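PDB 3GKQ: terminal oxygenase component of carbazole 1,9a-dioxygenase, which probably catalyses the angular dioxygenation of carbazole at its 1 and 9a carbons, passing electrons from a Rieske [2Fe-2S] cluster to a nonheme iron. Local coordinates for residues Ala39-Ala44 with Val56-Val61; Gly63-Ile68 with Tyr127-Glu132; Gln166-Asp171 with Tyr297-Gly302. All coordinates share one frame; numbering follows the deposited sequence.

Contacts 1 and 2 adjoin in the Rieske part of the chain, their centres about 9 Å apart, because strands 54-61 and 64-69 are neighbours in one antiparallel sheet. A salt bridge ties them, Arg-60 NH2 lying 2.4 Å from Glu-131 OE1. Contact 3 belongs to the catalytic part, its centre about 19 Å from that of contact 1, yet Glu-40 OE1 and His-167 NE2, 2.8 Å apart in a probable hydrogen bond, join them. The side chain of Ile-68 in contact 2 lies about 11 Å from the [2Fe-2S] cluster, and that of Tyr-297 in contact 3 about 7 Å from a bound Fe(II) ion; nearby Asp-334 forms an iron site with His-186 and His-190.

Contact 1. Residues Ala39-Ala44 with Val56-Val61; sequences AEVAEA and VLLNRV
The guanidinium of Arg-60 takes the carbonyl oxygen of Val-41 at its edge, close to its own plane, while the carboxylate of Glu-43, turned 46° from that plane, crosses the aliphatic part of the arginine at about a right angle, OE1 3.5 Å from Arg-60 CG. This is the loop 39-44 of the Rieske domain, running over strand 54-61 at its end, where the chain turns, as a beta hairpin, into strand 64-69. Arg-60 NH1 donates to Val-41 O over 2.6 Å, nearly along the C=O axis though bent at the hydrogen, after the chain bends at chi3 (-111°). Arginine suits the site because its other nitrogens are used too, NE by Gly-63 O and NH2 by Glu-131. Glutamate is equally apt: with CG anti to the backbone N and a bend at chi2, OE2 and OE1 reach the turn amides of Asp-62 and Gly-63. That grip brings Glu-43 OE2 within 3.3 Å of Arg-60 O, an approach of two acceptors. Farther back the contact becomes apolar, Val-41 CG2 meeting Leu-58 CD1 at 4.1 Å, two side chains crossing almost perpendicularly. At the other end Ala-44 N donates to Arg-60 O over 2.7 Å, almost straight at 169°.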
ATOM      1  N   ALA A  39      34.424   1.922  -3.283  1.00 37.78           N
ATOM      2  CA  ALA A  39      34.437   0.892  -4.316  1.00 38.54           C
ATOM      3  C   ALA A  39      33.139   0.810  -5.116  1.00 38.98           C
ATOM      4  O   ALA A  39      33.138   0.327  -6.249  1.00 39.79           O
ATOM      5  CB  ALA A  39      34.745  -0.470  -3.687  1.00 39.04           C
ATOM      6  N   GLU A  40      32.036   1.274  -4.533  1.00 37.58           N
ATOM      7  CA  GLU A  40      30.743   1.225  -5.209  1.00 36.45           C
ATOM      8  C   GLU A  40      30.552   2.388  -6.174  1.00 35.55           C
ATOM      9  O   GLU A  40      29.617   2.393  -6.973  1.00 36.48           O
ATOM     10  CB  GLU A  40      29.611   1.232  -4.181  1.00 37.83           C
ATOM     11  CG  GLU A  40      29.624   0.048  -3.235  1.00 38.26           C
ATOM     12  CD  GLU A  40      28.540   0.144  -2.178  1.00 39.83           C
ATOM     13  OE1 GLU A  40      28.557   1.120  -1.399  1.00 38.31           O
ATOM     14  OE2 GLU A  40      27.672  -0.752  -2.125  1.00 41.97           O
ATOM     15  N   VAL A  41      31.432   3.377  -6.085  1.00 34.84           N
ATOM     16  CA  VAL A  41      31.365   4.545  -6.953  1.00 34.74           C
ATOM     17  C   VAL A  41      32.589   4.500  -7.866  1.00 35.23           C
ATOM     18  O   VAL A  41      33.611   5.124  -7.585  1.00 34.28           O
ATOM     19  CB  VAL A  41      31.374   5.849  -6.124  1.00 34.62           C
ATOM     20  CG1 VAL A  41      31.115   7.044  -7.029  1.00 32.82           C
ATOM     21  CG2 VAL A  41      30.318   5.770  -5.017  1.00 33.80           C
ATOM     22  N   ALA A  42      32.474   3.750  -8.957  1.00 36.21           N
ATOM     23  CA  ALA A  42      33.576   3.582  -9.898  1.00 37.53           C
ATOM     24  C   ALA A  42      33.656   4.646 -10.987  1.00 37.40           C
ATOM     25  O   ALA A  42      32.697   5.375 -11.245  1.00 36.32           O
ATOM     26  CB  ALA A  42      33.495   2.194 -10.535  1.00 37.43           C
ATOM     27  N   GLU A  43      34.820   4.720 -11.623  1.00 37.97           N
ATOM     28  CA  GLU A  43      35.072   5.671 -12.702  1.00 37.26           C
ATOM     29  C   GLU A  43      34.029   5.513 -13.804  1.00 36.23           C
ATOM     30  O   GLU A  43      33.718   4.397 -14.225  1.00 35.29           O
ATOM     31  CB  GLU A  43      36.477   5.435 -13.276  1.00 38.56           C
ATOM     32  CG  GLU A  43      36.906   6.381 -14.406  1.00 37.84           C
ATOM     33  CD  GLU A  43      37.096   7.819 -13.954  1.00 38.86           C
ATOM     34  OE1 GLU A  43      37.535   8.038 -12.803  1.00 40.98           O
ATOM     35  OE2 GLU A  43      36.825   8.735 -14.760  1.00 38.80           O
ATOM     36  N   ALA A  44      33.478   6.636 -14.253  1.00 36.48           N
ATOM     37  CA  ALA A  44      32.478   6.644 -15.317  1.00 36.15           C
ATOM     38  C   ALA A  44      31.368   5.613 -15.147  1.00 36.34           C
ATOM     39  O   ALA A  44      30.917   5.013 -16.127  1.00 37.61           O
ATOM     40  CB  ALA A  44      33.164   6.447 -16.674  1.00 36.85           C
ATOM     41  N   VAL A  56      19.931  11.691  -5.307  1.00 27.07           N
ATOM     42  CA  VAL A  56      21.205  12.170  -5.827  1.00 27.84           C
ATOM     43  C   VAL A  56      21.856  11.168  -6.781  1.00 28.17           C
ATOM     44  O   VAL A  56      21.663   9.962  -6.648  1.00 27.64           O
ATOM     45  CB  VAL A  56      22.172  12.458  -4.649  1.00 27.80           C
ATOM     46  CG1 VAL A  56      23.481  13.043  -5.158  1.00 28.36           C
ATOM     47  CG2 VAL A  56      21.500  13.412  -3.654  1.00 27.72           C
ATOM     48  N   LEU A  57      22.614  11.676  -7.749  1.00 28.96           N
ATOM     49  CA  LEU A  57      23.303  10.815  -8.706  1.00 29.61           C
ATOM     50  C   LEU A  57      24.805  11.036  -8.546  1.00 29.11           C
ATOM     51  O   LEU A  57      25.291  12.165  -8.650  1.00 28.39           O
ATOM     52  CB  LEU A  57      22.896  11.149 -10.145  1.00 29.97           C
ATOM     53  CG  LEU A  57      22.610   9.981 -11.103  1.00 34.31           C
ATOM     54  CD1 LEU A  57      22.808  10.471 -12.531  1.00 31.34           C
ATOM     55  CD2 LEU A  57      23.512   8.783 -10.827  1.00 30.96           C
ATOM     56  N   LEU A  58      25.532   9.956  -8.295  1.00 29.12           N
ATOM     57  CA  LEU A  58      26.977  10.035  -8.110  1.00 30.22           C
ATOM     58  C   LEU A  58      27.734   9.497  -9.323  1.00 31.35           C
ATOM     59  O   LEU A  58      27.231   8.658 -10.062  1.00 31.42           O
ATOM     60  CB  LEU A  58      27.396   9.215  -6.887  1.00 30.90           C
ATOM     61  CG  LEU A  58      26.667   9.414  -5.557  1.00 28.99           C
ATOM     62  CD1 LEU A  58      27.169   8.374  -4.560  1.00 28.26           C
ATOM     63  CD2 LEU A  58      26.897  10.819  -5.041  1.00 29.05           C
ATOM     64  N   ASN A  59      28.951   9.990  -9.516  1.00 33.67           N
ATOM     65  CA  ASN A  59      29.798   9.521 -10.602  1.00 34.79           C
ATOM     66  C   ASN A  59      31.234   9.903 -10.301  1.00 35.54           C
ATOM     67  O   ASN A  59      31.497  10.899  -9.622  1.00 36.33           O
ATOM     68  CB  ASN A  59      29.373  10.109 -11.950  1.00 34.31           C
ATOM     69  CG  ASN A  59      30.089   9.446 -13.123  1.00 35.67           C
ATOM     70  OD1 ASN A  59      30.440   8.262 -13.062  1.00 35.20           O
ATOM     71  ND2 ASN A  59      30.291  10.198 -14.199  1.00 34.28           N
ATOM     72  N   ARG A  60      32.159   9.088 -10.790  1.00 35.38           N
ATOM     73  CA  ARG A  60      33.575   9.336 -10.591  1.00 36.30           C
ATOM     74  C   ARG A  60      34.189   9.676 -11.945  1.00 36.84           C
ATOM     75  O   ARG A  60      34.163   8.865 -12.874  1.00 35.79           O
ATOM     76  CB  ARG A  60      34.231   8.096  -9.985  1.00 35.83           C
ATOM     77  CG  ARG A  60      35.737   8.168  -9.855  1.00 37.57           C
ATOM     78  CD  ARG A  60      36.227   7.092  -8.904  1.00 39.02           C
ATOM     79  NE  ARG A  60      36.723   7.703  -7.681  1.00 42.47           N
ATOM     80  CZ  ARG A  60      36.353   7.359  -6.455  1.00 40.73           C
ATOM     81  NH1 ARG A  60      35.467   6.393  -6.253  1.00 40.27           N
ATOM     82  NH2 ARG A  60      36.879   7.995  -5.425  1.00 43.34           N
ATOM     83  N   VAL A  61      34.708  10.894 -12.055  1.00 38.75           N
ATOM     84  CA  VAL A  61      35.320  11.370 -13.291  1.00 38.92           C
ATOM     85  C   VAL A  61      36.768  11.743 -13.004  1.00 39.85           C
ATOM     86  O   VAL A  61      37.042  12.637 -12.198  1.00 39.27           O
ATOM     87  CB  VAL A  61      34.574  12.604 -13.834  1.00 38.38           C
ATOM     88  CG1 VAL A  61      35.176  13.033 -15.166  1.00 38.26           C
ATOM     89  CG2 VAL A  61      33.095  12.283 -13.994  1.00 38.67           C
TER

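Contact 2. Residues Gly63-Ile68 with Tyr127-Glu132; sequences GVVHAI and YPVREE
Val-65 and Val-129 both set CG1 anti to the backbone N (chi1 -179°), and in this pose their CG1 methyls meet at 4.0 Å, the two side chains crossing at about a right angle. Val-129 CG2, beside its own backbone N, rests 3.9 Å from Ala-67 CB; the small alanine lets this methyl settle against it, and Leu-138 and Leu-58 adjoin the patch. An alanine in place of Val-129 would remove both methyls and would probably loosen the packing against Val-65 and Ala-67. Glu-131, extended with CG anti to the backbone N, lays OE1 3.4 Å from Val-65 CG2. That same oxygen, salt-bridged to Arg-60, accepts from a water over 2.6 Å, and the water in turn accepts from Val-65 N. A second water joins Ala-67 N to Tyr-127 O. The one direct backbone bond runs from Tyr-127 N to Ala-67 O, 3.0 Å long, with the donor 40° above the carbonyl plane. Tyr-127 turns its ring edge to Ala-67 O and sends OH to Glu-54. Strands 64-68 and 129-132, their axes 7.5 Å apart and crossing at 141°, are facing outer strands of two three-stranded antiparallel sheets, the sheet packing of a Rieske domain.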
ATOM      1  N   GLY A  63      38.917  10.029 -11.418  1.00 39.87           N
ATOM      2  CA  GLY A  63      39.160   9.733 -10.019  1.00 39.19           C
ATOM      3  C   GLY A  63      38.428  10.584  -8.994  1.00 39.36           C
ATOM      4  O   GLY A  63      38.478  10.278  -7.805  1.00 38.38           O
ATOM      5  N   VAL A  64      37.745  11.638  -9.435  1.00 38.30           N
ATOM      6  CA  VAL A  64      37.032  12.516  -8.509  1.00 38.22           C
ATOM      7  C   VAL A  64      35.521  12.270  -8.484  1.00 37.06           C
ATOM      8  O   VAL A  64      34.868  12.253  -9.529  1.00 35.86           O
ATOM      9  CB  VAL A  64      37.286  14.000  -8.852  1.00 39.03           C
ATOM     10  CG1 VAL A  64      36.571  14.899  -7.853  1.00 39.89           C
ATOM     11  CG2 VAL A  64      38.782  14.284  -8.839  1.00 40.88           C
ATOM     12  N   VAL A  65      34.973  12.091  -7.282  1.00 35.54           N
ATOM     13  CA  VAL A  65      33.542  11.841  -7.122  1.00 33.99           C
ATOM     14  C   VAL A  65      32.727  13.126  -7.170  1.00 32.00           C
ATOM     15  O   VAL A  65      33.042  14.099  -6.489  1.00 32.46           O
ATOM     16  CB  VAL A  65      33.227  11.126  -5.776  1.00 34.82           C
ATOM     17  CG1 VAL A  65      31.723  10.855  -5.664  1.00 32.50           C
ATOM     18  CG2 VAL A  65      34.001   9.823  -5.680  1.00 34.16           C
ATOM     19  N   HIS A  66      31.683  13.120  -7.991  1.00 31.16           N
ATOM     20  CA  HIS A  66      30.798  14.272  -8.112  1.00 31.59           C
ATOM     21  C   HIS A  66      29.382  13.819  -7.774  1.00 31.31           C
ATOM     22  O   HIS A  66      29.044  12.645  -7.933  1.00 30.43           O
ATOM     23  CB  HIS A  66      30.845  14.843  -9.530  1.00 32.73           C
ATOM     24  CG  HIS A  66      32.173  15.433  -9.894  1.00 34.83           C
ATOM     25  ND1 HIS A  66      32.686  16.548  -9.267  1.00 35.51           N
ATOM     26  CD2 HIS A  66      33.102  15.047 -10.799  1.00 35.56           C
ATOM     27  CE1 HIS A  66      33.876  16.825  -9.772  1.00 35.75           C
ATOM     28  NE2 HIS A  66      34.153  15.930 -10.702  1.00 36.03           N
ATOM     29  N   ALA A  67      28.564  14.755  -7.303  1.00 30.86           N
ATOM     30  CA  ALA A  67      27.188  14.451  -6.926  1.00 29.00           C
ATOM     31  C   ALA A  67      26.241  15.560  -7.383  1.00 27.04           C
ATOM     32  O   ALA A  67      26.459  16.733  -7.089  1.00 25.89           O
ATOM     33  CB  ALA A  67      27.100  14.275  -5.414  1.00 28.51           C
ATOM     34  N   ILE A  68      25.191  15.174  -8.101  1.00 26.23           N
ATOM     35  CA  ILE A  68      24.203  16.114  -8.609  1.00 26.73           C
ATOM     36  C   ILE A  68      22.794  15.610  -8.296  1.00 26.13           C
ATOM     37  O   ILE A  68      22.589  14.418  -8.052  1.00 25.47           O
ATOM     38  CB  ILE A  68      24.306  16.267 -10.150  1.00 27.82           C
ATOM     39  CG1 ILE A  68      24.100  14.899 -10.813  1.00 27.66           C
ATOM     40  CG2 ILE A  68      25.665  16.867 -10.539  1.00 27.82           C
ATOM     41  CD1 ILE A  68      24.073  14.921 -12.339  1.00 29.28           C
ATOM     42  N   TYR A 127      26.095  18.603  -4.775  1.00 31.20           N
ATOM     43  CA  TYR A 127      26.322  18.346  -3.359  1.00 30.70           C
ATOM     44  C   TYR A 127      27.809  18.254  -3.065  1.00 31.05           C
ATOM     45  O   TYR A 127      28.539  17.532  -3.749  1.00 31.46           O
ATOM     46  CB  TYR A 127      25.669  17.029  -2.924  1.00 30.24           C
ATOM     47  CG  TYR A 127      24.158  16.998  -3.003  1.00 29.59           C
ATOM     48  CD1 TYR A 127      23.505  16.974  -4.233  1.00 30.04           C
ATOM     49  CD2 TYR A 127      23.382  16.976  -1.839  1.00 29.44           C
ATOM     50  CE1 TYR A 127      22.115  16.926  -4.308  1.00 30.88           C
ATOM     51  CE2 TYR A 127      21.991  16.930  -1.902  1.00 30.13           C
ATOM     52  CZ  TYR A 127      21.365  16.905  -3.138  1.00 29.98           C
ATOM     53  OH  TYR A 127      19.994  16.865  -3.210  1.00 30.62           O
ATOM     54  N   PRO A 128      28.286  18.998  -2.054  1.00 30.57           N
ATOM     55  CA  PRO A 128      29.714  18.914  -1.745  1.00 31.51           C
ATOM     56  C   PRO A 128      30.045  17.460  -1.423  1.00 33.19           C
ATOM     57  O   PRO A 128      29.227  16.742  -0.838  1.00 31.85           O
ATOM     58  CB  PRO A 128      29.857  19.831  -0.536  1.00 30.85           C
ATOM     59  CG  PRO A 128      28.842  20.901  -0.826  1.00 30.49           C
ATOM     60  CD  PRO A 128      27.646  20.086  -1.297  1.00 30.41           C
ATOM     61  N   VAL A 129      31.237  17.027  -1.816  1.00 33.39           N
ATOM     62  CA  VAL A 129      31.660  15.656  -1.582  1.00 34.01           C
ATOM     63  C   VAL A 129      32.999  15.576  -0.860  1.00 34.85           C
ATOM     64  O   VAL A 129      33.875  16.417  -1.059  1.00 35.26           O
ATOM     65  CB  VAL A 129      31.804  14.888  -2.914  1.00 34.12           C
ATOM     66  CG1 VAL A 129      32.215  13.447  -2.642  1.00 32.18           C
ATOM     67  CG2 VAL A 129      30.497  14.937  -3.692  1.00 32.61           C
ATOM     68  N   ARG A 130      33.133  14.562  -0.012  1.00 35.40           N
ATOM     69  CA  ARG A 130      34.362  14.294   0.726  1.00 36.81           C
ATOM     70  C   ARG A 130      34.492  12.781   0.699  1.00 37.55           C
ATOM     71  O   ARG A 130      33.516  12.066   0.917  1.00 38.47           O
ATOM     72  CB  ARG A 130      34.275  14.766   2.181  1.00 38.23           C
ATOM     73  CG  ARG A 130      34.471  16.267   2.398  1.00 42.30           C
ATOM     74  CD  ARG A 130      35.876  16.727   2.014  1.00 45.18           C
ATOM     75  NE  ARG A 130      36.920  16.077   2.809  1.00 49.25           N
ATOM     76  CZ  ARG A 130      37.263  16.429   4.047  1.00 50.19           C
ATOM     77  NH1 ARG A 130      36.649  17.440   4.654  1.00 51.51           N
ATOM     78  NH2 ARG A 130      38.226  15.769   4.680  1.00 49.54           N
ATOM     79  N   GLU A 131      35.688  12.288   0.417  1.00 36.70           N
ATOM     80  CA  GLU A 131      35.902  10.853   0.371  1.00 37.43           C
ATOM     81  C   GLU A 131      37.034  10.508   1.324  1.00 37.80           C
ATOM     82  O   GLU A 131      38.185  10.878   1.100  1.00 37.76           O
ATOM     83  CB  GLU A 131      36.226  10.432  -1.061  1.00 36.98           C
ATOM     84  CG  GLU A 131      36.432   8.951  -1.263  1.00 38.81           C
ATOM     85  CD  GLU A 131      36.360   8.573  -2.727  1.00 38.81           C
ATOM     86  OE1 GLU A 131      36.668   9.439  -3.570  1.00 39.11           O
ATOM     87  OE2 GLU A 131      36.005   7.418  -3.035  1.00 38.56           O
ATOM     88  N   GLU A 132      36.693   9.814   2.403  1.00 38.57           N
ATOM     89  CA  GLU A 132      37.674   9.433   3.411  1.00 38.16           C
ATOM     90  C   GLU A 132      37.355   8.057   3.966  1.00 37.93           C
ATOM     91  O   GLU A 132      36.193   7.643   4.010  1.00 37.15           O
ATOM     92  CB  GLU A 132      37.665  10.425   4.578  1.00 40.85           C
ATOM     93  CG  GLU A 132      37.826  11.894   4.208  1.00 44.95           C
ATOM     94  CD  GLU A 132      39.190  12.211   3.636  1.00 48.86           C
ATOM     95  OE1 GLU A 132      40.189  11.654   4.136  1.00 49.56           O
ATOM     96  OE2 GLU A 132      39.264  13.028   2.694  1.00 52.42           O
TER
HETATM   97  O   HOH W   1      36.497  11.823  -4.682  1.00 39.67           O
HETATM   98  O   HOH W   2      30.004  17.327  -6.060  1.00 33.29           O

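Contact 3. Residues Gln166-Asp171 with Tyr297-Gly302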
ATOM      1  N   GLN A 166      30.389  -2.170   5.886  1.00 32.01           N
ATOM      2  CA  GLN A 166      29.296  -2.618   5.034  1.00 31.18           C
ATOM      3  C   GLN A 166      28.041  -1.840   5.418  1.00 30.35           C
ATOM      4  O   GLN A 166      27.972  -1.250   6.500  1.00 30.33           O
ATOM      5  CB  GLN A 166      29.036  -4.118   5.226  1.00 29.38           C
ATOM      6  CG  GLN A 166      28.685  -4.516   6.662  1.00 29.75           C
ATOM      7  CD  GLN A 166      28.202  -5.960   6.780  1.00 30.94           C
ATOM      8  OE1 GLN A 166      28.585  -6.822   5.991  1.00 32.63           O
ATOM      9  NE2 GLN A 166      27.372  -6.229   7.783  1.00 29.33           N
ATOM     10  N   HIS A 167      27.052  -1.834   4.534  1.00 29.97           N
ATOM     11  CA  HIS A 167      25.803  -1.144   4.823  1.00 30.98           C
ATOM     12  C   HIS A 167      24.606  -1.950   4.341  1.00 31.81           C
ATOM     13  O   HIS A 167      24.738  -2.829   3.488  1.00 31.47           O
ATOM     14  CB  HIS A 167      25.801   0.265   4.207  1.00 30.21           C
ATOM     15  CG  HIS A 167      26.069   0.296   2.734  1.00 31.32           C
ATOM     16  ND1 HIS A 167      25.163  -0.155   1.796  1.00 31.88           N
ATOM     17  CD2 HIS A 167      27.137   0.753   2.035  1.00 31.09           C
ATOM     18  CE1 HIS A 167      25.660   0.026   0.585  1.00 30.05           C
ATOM     19  NE2 HIS A 167      26.856   0.575   0.702  1.00 30.46           N
ATOM     20  N   ARG A 168      23.445  -1.660   4.918  1.00 31.48           N
ATOM     21  CA  ARG A 168      22.207  -2.341   4.562  1.00 31.48           C
ATOM     22  C   ARG A 168      21.068  -1.367   4.824  1.00 30.45           C
ATOM     23  O   ARG A 168      21.186  -0.482   5.674  1.00 27.88           O
ATOM     24  CB  ARG A 168      22.006  -3.592   5.429  1.00 30.92           C
ATOM     25  CG  ARG A 168      21.521  -3.291   6.847  1.00 34.96           C
ATOM     26  CD  ARG A 168      21.443  -4.546   7.726  1.00 38.28           C
ATOM     27  NE  ARG A 168      22.736  -4.890   8.317  1.00 40.79           N
ATOM     28  CZ  ARG A 168      22.938  -5.908   9.153  1.00 43.58           C
ATOM     29  NH1 ARG A 168      21.928  -6.699   9.506  1.00 43.84           N
ATOM     30  NH2 ARG A 168      24.150  -6.128   9.650  1.00 40.25           N
ATOM     31  N   VAL A 169      19.969  -1.521   4.099  1.00 30.66           N
ATOM     32  CA  VAL A 169      18.832  -0.646   4.314  1.00 30.69           C
ATOM     33  C   VAL A 169      17.981  -1.296   5.395  1.00 29.21           C
ATOM     34  O   VAL A 169      17.729  -2.497   5.356  1.00 28.23           O
ATOM     35  CB  VAL A 169      18.009  -0.467   3.025  1.00 33.29           C
ATOM     36  CG1 VAL A 169      18.878   0.150   1.935  1.00 32.09           C
ATOM     37  CG2 VAL A 169      17.479  -1.803   2.565  1.00 38.48           C
ATOM     38  N   VAL A 170      17.567  -0.506   6.378  1.00 28.14           N
ATOM     39  CA  VAL A 170      16.742  -1.015   7.465  1.00 28.44           C
ATOM     40  C   VAL A 170      15.345  -0.400   7.376  1.00 29.54           C
ATOM     41  O   VAL A 170      15.206   0.805   7.139  1.00 28.71           O
ATOM     42  CB  VAL A 170      17.375  -0.678   8.831  1.00 28.60           C
ATOM     43  CG1 VAL A 170      16.459  -1.131   9.966  1.00 28.15           C
ATOM     44  CG2 VAL A 170      18.736  -1.355   8.943  1.00 26.62           C
ATOM     45  N   ASP A 171      14.319  -1.227   7.568  1.00 28.28           N
ATOM     46  CA  ASP A 171      12.937  -0.763   7.496  1.00 30.54           C
ATOM     47  C   ASP A 171      12.473  -0.041   8.754  1.00 27.99           C
ATOM     48  O   ASP A 171      11.531  -0.470   9.417  1.00 28.40           O
ATOM     49  CB  ASP A 171      11.987  -1.930   7.214  1.00 36.16           C
ATOM     50  CG  ASP A 171      12.274  -2.608   5.892  1.00 41.92           C
ATOM     51  OD1 ASP A 171      12.466  -1.898   4.880  1.00 44.56           O
ATOM     52  OD2 ASP A 171      12.298  -3.855   5.862  1.00 47.95           O
ATOM     53  N   TYR A 297      21.957   1.613   7.328  1.00 26.59           N
ATOM     54  CA  TYR A 297      22.742   1.221   8.493  1.00 27.80           C
ATOM     55  C   TYR A 297      24.153   0.899   8.004  1.00 28.04           C
ATOM     56  O   TYR A 297      24.381  -0.120   7.356  1.00 28.66           O
ATOM     57  CB  TYR A 297      22.087   0.007   9.162  1.00 28.13           C
ATOM     58  CG  TYR A 297      22.868  -0.614  10.301  1.00 29.56           C
ATOM     59  CD1 TYR A 297      23.535   0.182  11.234  1.00 29.85           C
ATOM     60  CD2 TYR A 297      22.905  -2.000  10.469  1.00 29.89           C
ATOM     61  CE1 TYR A 297      24.218  -0.383  12.309  1.00 31.61           C
ATOM     62  CE2 TYR A 297      23.586  -2.582  11.545  1.00 31.44           C
ATOM     63  CZ  TYR A 297      24.237  -1.765  12.461  1.00 32.87           C
ATOM     64  OH  TYR A 297      24.890  -2.323  13.537  1.00 32.85           O
ATOM     65  N   LEU A 298      25.086   1.800   8.303  1.00 28.96           N
ATOM     66  CA  LEU A 298      26.484   1.676   7.891  1.00 30.29           C
ATOM     67  C   LEU A 298      27.325   1.216   9.083  1.00 31.18           C
ATOM     68  O   LEU A 298      27.364   1.890  10.111  1.00 30.41           O
ATOM     69  CB  LEU A 298      26.992   3.038   7.414  1.00 30.48           C
ATOM     70  CG  LEU A 298      27.935   3.198   6.215  1.00 34.90           C
ATOM     71  CD1 LEU A 298      28.899   4.335   6.526  1.00 32.83           C
ATOM     72  CD2 LEU A 298      28.705   1.925   5.923  1.00 32.80           C
ATOM     73  N   GLN A 299      27.998   0.080   8.935  1.00 31.95           N
ATOM     74  CA  GLN A 299      28.834  -0.473  10.002  1.00 32.07           C
ATOM     75  C   GLN A 299      30.301  -0.436   9.604  1.00 32.08           C
ATOM     76  O   GLN A 299      30.698  -1.122   8.668  1.00 33.08           O
ATOM     77  CB  GLN A 299      28.453  -1.927  10.268  1.00 32.69           C
ATOM     78  CG  GLN A 299      27.044  -2.143  10.752  1.00 32.23           C
ATOM     79  CD  GLN A 299      26.642  -3.598  10.678  1.00 32.98           C
ATOM     80  OE1 GLN A 299      26.411  -4.137   9.593  1.00 31.10           O
ATOM     81  NE2 GLN A 299      26.569  -4.251  11.835  1.00 32.14           N
ATOM     82  N   MET A 300      31.100   0.353  10.315  1.00 31.23           N
ATOM     83  CA  MET A 300      32.524   0.453  10.012  1.00 32.01           C
ATOM     84  C   MET A 300      33.363  -0.086  11.164  1.00 32.97           C
ATOM     85  O   MET A 300      33.054   0.147  12.335  1.00 32.90           O
ATOM     86  CB  MET A 300      32.935   1.911   9.763  1.00 32.07           C
ATOM     87  CG  MET A 300      32.043   2.696   8.803  1.00 31.17           C
ATOM     88  SD  MET A 300      31.823   1.918   7.209  1.00 33.75           S
ATOM     89  CE  MET A 300      33.463   2.144   6.491  1.00 29.35           C
ATOM     90  N   LEU A 301      34.420  -0.817  10.826  1.00 33.88           N
ATOM     91  CA  LEU A 301      35.336  -1.351  11.827  1.00 33.84           C
ATOM     92  C   LEU A 301      36.702  -0.742  11.548  1.00 34.94           C
ATOM     93  O   LEU A 301      37.181  -0.751  10.411  1.00 35.18           O
ATOM     94  CB  LEU A 301      35.420  -2.879  11.751  1.00 32.41           C
ATOM     95  CG  LEU A 301      34.194  -3.665  12.226  1.00 32.49           C
ATOM     96  CD1 LEU A 301      34.531  -5.142  12.254  1.00 32.15           C
ATOM     97  CD2 LEU A 301      33.770  -3.198  13.616  1.00 29.96           C
ATOM     98  N   GLY A 302      37.321  -0.193  12.583  1.00 34.32           N
ATOM     99  CA  GLY A 302      38.622   0.413  12.402  1.00 35.82           C
ATOM    100  C   GLY A 302      39.687  -0.213  13.277  1.00 36.46           C
ATOM    101  O   GLY A 302      39.398  -0.711  14.368  1.00 35.80           O
TER
HETATM  102  O   HOH W   3      24.861  -3.012   7.694  1.00 26.56           O
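Strand 161-170 is an outermost strand of the seven-stranded antiparallel sheet in the catalytic domain, paired here with strand 294-304. Gln-166 with Gln-299 and Arg-168 with Tyr-297 form hydrogen-bonded pairs, and His-167 with Leu-298 lies between them as a non-hydrogen-bonded pair. On the face of the two glutamines, Gln-299 OE1 is gripped three times. Gln-166 NE2 reaches it over 2.9 Å, almost linearly at 176°, and Arg-168 NH2 over 3.0 Å. Both nitrogens stand above the carbonyl plane of the Gln-299 amide, while OE1 lies in the amide plane of Gln-166 and close to the guanidinium plane of Arg-168. A water donates to Gln-299 OE1 over 2.7 Å; it also binds Arg-168 NE and Tyr-297 O. So many donors would probably polarise the amide, whose neutral carbonyl accepts them without adding a charge. Gln-166 and Arg-168 place CG in the crowded position between backbone N and carbonyl carbon; with Gln-166 extended beyond CG and Arg-168 bent again at chi3, this brings both ends to strand 294-304.

The sheet is that of a Bet v1-like fold, and helices 308-328 and 332-346 pack on this face. Arg-168 NH1 forms a salt bridge with Asp-332, and Gln-299 NE2 donates to Leu-327 O. Tyr-297 runs beside Arg-168, the ring and guanidinium planes 51° apart: Arg-168 NE stands at the ring edge, 3.6 Å from Tyr-297 CD2, CE2 lies over the guanidinium face, and Gln-299 CG sits above the ring, offset toward its rim. Tyr-297 OH is hydrogen-bonded to Glu-285, and the Tyr-297 side chain is about 5 Å from that of the iron ligand Asp-334. Val-170 CG2 packs 3.6 Å from Tyr-297 CB, one residue before Asp-171, which with His-294 belongs to a second Fe(2+) site that holds no iron in this chain of the model.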